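Local coordinates for protein S-adenosyl-L-methionine-dependent 2-deoxy-scyllo-inosamine dehydrogenase (Bacillus circulans, PDB 4M7S) that catalyses the radical S-adenosylmethionine-dependent two-electron oxidation of 2-deoxy-scyllo-inosamine to amino-dideoxy-scyllo-inosose in butirosin biosynthesis, using two [4Fe-4S] clusters, at residues Pro87-Asn92 with Leu107-Phe112. Sequence-based numbering, arbitrary orientation.
Sequences PIIYTN and LGIQKF
Ile-89 and Ile-109 cross at about a right angle, Ile-89 CG1 lying 3.7 Å from Ile-109 CD1, at the apolar centre of a beta-alpha-beta unit of the AdoMet radical fold. Strand 86-91 leads through helix 98-107 into the parallel neighbour 111-116, and Leu-101 and Leu-104 of that helix pack on Phe-112. The Phe-112 side chain runs beside that of Ile-89, pointing the same way, with CD2 3.7 Å from Ile-89 CB. Branched isoleucines suit this layer because each fills two directions: Ile-109 CG1 sits beside its own backbone N (chi1 -62°), and CG2, anti to that N, rests over one Phe-112 ring face toward the rim. Ile-109 CD1 also meets Pro-87 CB at 3.6 Å. The proline ring, apolar and without an N-H, packs its CG 3.4 Å from Gly-108 O. Gly-108 ends the helix in a Schellman motif, where its positive phi (144°) would jam a CB against the preceding carbonyl. On the other sheet face, Ile-88 CD1 meets Lys-111 CB at 3.6 Å; lysine suits this margin, its apolar root packing while the extended chain leads the amine away. Two backbone bonds join the segments: Ile-89 N to Lys-111 O, 2.8 Å, within the parallel pair, and Gln-110 N to Pro-87 O, 2.9 Å, from the approach to the strand. At the polar edge the Gln-110 side chain crosses that of Pro-87 obliquely, its NE2 in van der Waals contact with Pro-87 CD at 3.9 Å.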
loop_
_atom_site.group_PDB
_atom_site.type_symbol
_atom_site.label_atom_id
_atom_site.label_comp_id
_atom_site.label_asym_id
_atom_site.label_seq_id
_atom_site.Cartn_x
_atom_site.Cartn_y
_atom_site.Cartn_z
ATOM N N PRO A 87 -1.022 10.200 -6.373
ATOM C CA PRO A 87 -0.990 8.845 -6.933
ATOM C C PRO A 87 0.423 8.427 -7.340
ATOM O O PRO A 87 1.091 9.154 -8.078
ATOM C CB PRO A 87 -1.886 8.954 -8.183
ATOM C CG PRO A 87 -2.639 10.273 -8.034
ATOM C CD PRO A 87 -1.685 11.151 -7.283
ATOM N N ILE A 88 0.862 7.270 -6.850
ATOM C CA ILE A 88 2.203 6.767 -7.118
ATOM C C ILE A 88 2.102 5.357 -7.672
ATOM O O ILE A 88 1.347 4.540 -7.144
ATOM C CB ILE A 88 3.029 6.647 -5.825
ATOM C CG1 ILE A 88 2.935 7.921 -4.984
ATOM C CG2 ILE A 88 4.482 6.276 -6.151
ATOM C CD1 ILE A 88 3.533 9.128 -5.644
ATOM N N ILE A 89 2.868 5.059 -8.718
ATOM C CA ILE A 89 2.942 3.689 -9.219
ATOM C C ILE A 89 4.241 3.020 -8.763
ATOM O O ILE A 89 5.335 3.535 -9.018
ATOM C CB ILE A 89 2.886 3.633 -10.762
ATOM C CG1 ILE A 89 1.489 3.988 -11.272
ATOM C CG2 ILE A 89 3.276 2.230 -11.263
ATOM C CD1 ILE A 89 0.483 2.878 -11.082
ATOM N N TYR A 90 4.124 1.882 -8.084
ATOM C CA TYR A 90 5.282 1.042 -7.821
ATOM C C TYR A 90 5.191 -0.142 -8.790
ATOM O O TYR A 90 4.219 -0.901 -8.759
ATOM C CB TYR A 90 5.272 0.555 -6.379
ATOM C CG TYR A 90 5.413 1.651 -5.332
ATOM C CD1 TYR A 90 4.337 2.459 -4.983
ATOM C CD2 TYR A 90 6.618 1.857 -4.681
ATOM C CE1 TYR A 90 4.460 3.448 -4.013
ATOM C CE2 TYR A 90 6.752 2.839 -3.707
ATOM C CZ TYR A 90 5.671 3.631 -3.383
ATOM O OH TYR A 90 5.802 4.608 -2.421
ATOM N N THR A 91 6.190 -0.297 -9.655
ATOM C CA THR A 91 6.090 -1.289 -10.726
ATOM C C THR A 91 7.425 -1.991 -10.992
ATOM O O THR A 91 8.477 -1.394 -10.783
ATOM C CB THR A 91 5.573 -0.618 -12.022
ATOM O OG1 THR A 91 5.503 -1.585 -13.079
ATOM C CG2 THR A 91 6.492 0.538 -12.440
ATOM N N ASN A 92 7.393 -3.250 -11.444
ATOM C CA ASN A 92 8.632 -3.909 -11.856
ATOM C C ASN A 92 9.129 -3.406 -13.205
ATOM O O ASN A 92 10.233 -3.751 -13.633
ATOM C CB ASN A 92 8.538 -5.446 -11.853
ATOM C CG ASN A 92 7.425 -5.982 -12.739
ATOM O OD1 ASN A 92 7.097 -5.404 -13.784
ATOM N ND2 ASN A 92 6.823 -7.094 -12.312
ATOM N N LEU A 107 -3.208 10.893 -16.806
ATOM C CA LEU A 107 -4.351 10.489 -15.985
ATOM C C LEU A 107 -4.234 10.886 -14.510
ATOM O O LEU A 107 -5.246 10.976 -13.817
ATOM C CB LEU A 107 -4.593 8.987 -16.107
ATOM C CG LEU A 107 -5.030 8.503 -17.494
ATOM C CD1 LEU A 107 -5.014 6.994 -17.507
ATOM C CD2 LEU A 107 -6.403 9.024 -17.869
ATOM N N GLY A 108 -3.014 11.117 -14.030
ATOM C CA GLY A 108 -2.832 11.609 -12.673
ATOM C C GLY A 108 -1.630 11.106 -11.888
ATOM O O GLY A 108 -1.306 11.673 -10.844
ATOM N N ILE A 109 -0.968 10.047 -12.363
ATOM C CA ILE A 109 0.187 9.517 -11.632
ATOM C C ILE A 109 1.281 10.575 -11.530
ATOM O O ILE A 109 1.712 11.125 -12.546
ATOM C CB ILE A 109 0.780 8.239 -12.285
ATOM C CG1 ILE A 109 -0.252 7.108 -12.302
ATOM C CG2 ILE A 109 2.058 7.785 -11.530
ATOM C CD1 ILE A 109 -0.875 6.821 -10.934
ATOM N N GLN A 110 1.743 10.852 -10.313
ATOM C CA GLN A 110 2.777 11.859 -10.117
ATOM C C GLN A 110 4.171 11.247 -10.000
ATOM O O GLN A 110 5.175 11.949 -10.101
ATOM C CB GLN A 110 2.462 12.710 -8.886
ATOM C CG GLN A 110 1.205 13.558 -9.052
ATOM C CD GLN A 110 0.879 14.358 -7.821
ATOM O OE1 GLN A 110 1.737 14.574 -6.969
ATOM N NE2 GLN A 110 -0.372 14.809 -7.716
ATOM N N LYS A 111 4.239 9.939 -9.784
ATOM C CA LYS A 111 5.540 9.302 -9.632
ATOM C C LYS A 111 5.504 7.821 -9.972
ATOM O O LYS A 111 4.573 7.108 -9.589
ATOM C CB LYS A 111 6.066 9.509 -8.211
ATOM C CG LYS A 111 7.543 9.211 -8.026
ATOM C CD LYS A 111 8.026 9.898 -6.762
ATOM C CE LYS A 111 9.455 9.532 -6.406
ATOM N NZ LYS A 111 9.883 10.065 -5.070
ATOM N N PHE A 112 6.523 7.373 -10.704
ATOM C CA PHE A 112 6.736 5.959 -10.979
ATOM C C PHE A 112 8.008 5.499 -10.270
ATOM O O PHE A 112 9.084 6.072 -10.465
ATOM C CB PHE A 112 6.884 5.718 -12.484
ATOM C CG PHE A 112 5.672 6.118 -13.297
ATOM C CD1 PHE A 112 5.521 7.421 -13.750
ATOM C CD2 PHE A 112 4.697 5.181 -13.624
ATOM C CE1 PHE A 112 4.406 7.790 -14.518
ATOM C CE2 PHE A 112 3.577 5.539 -14.391
ATOM C CZ PHE A 112 3.435 6.843 -14.836
#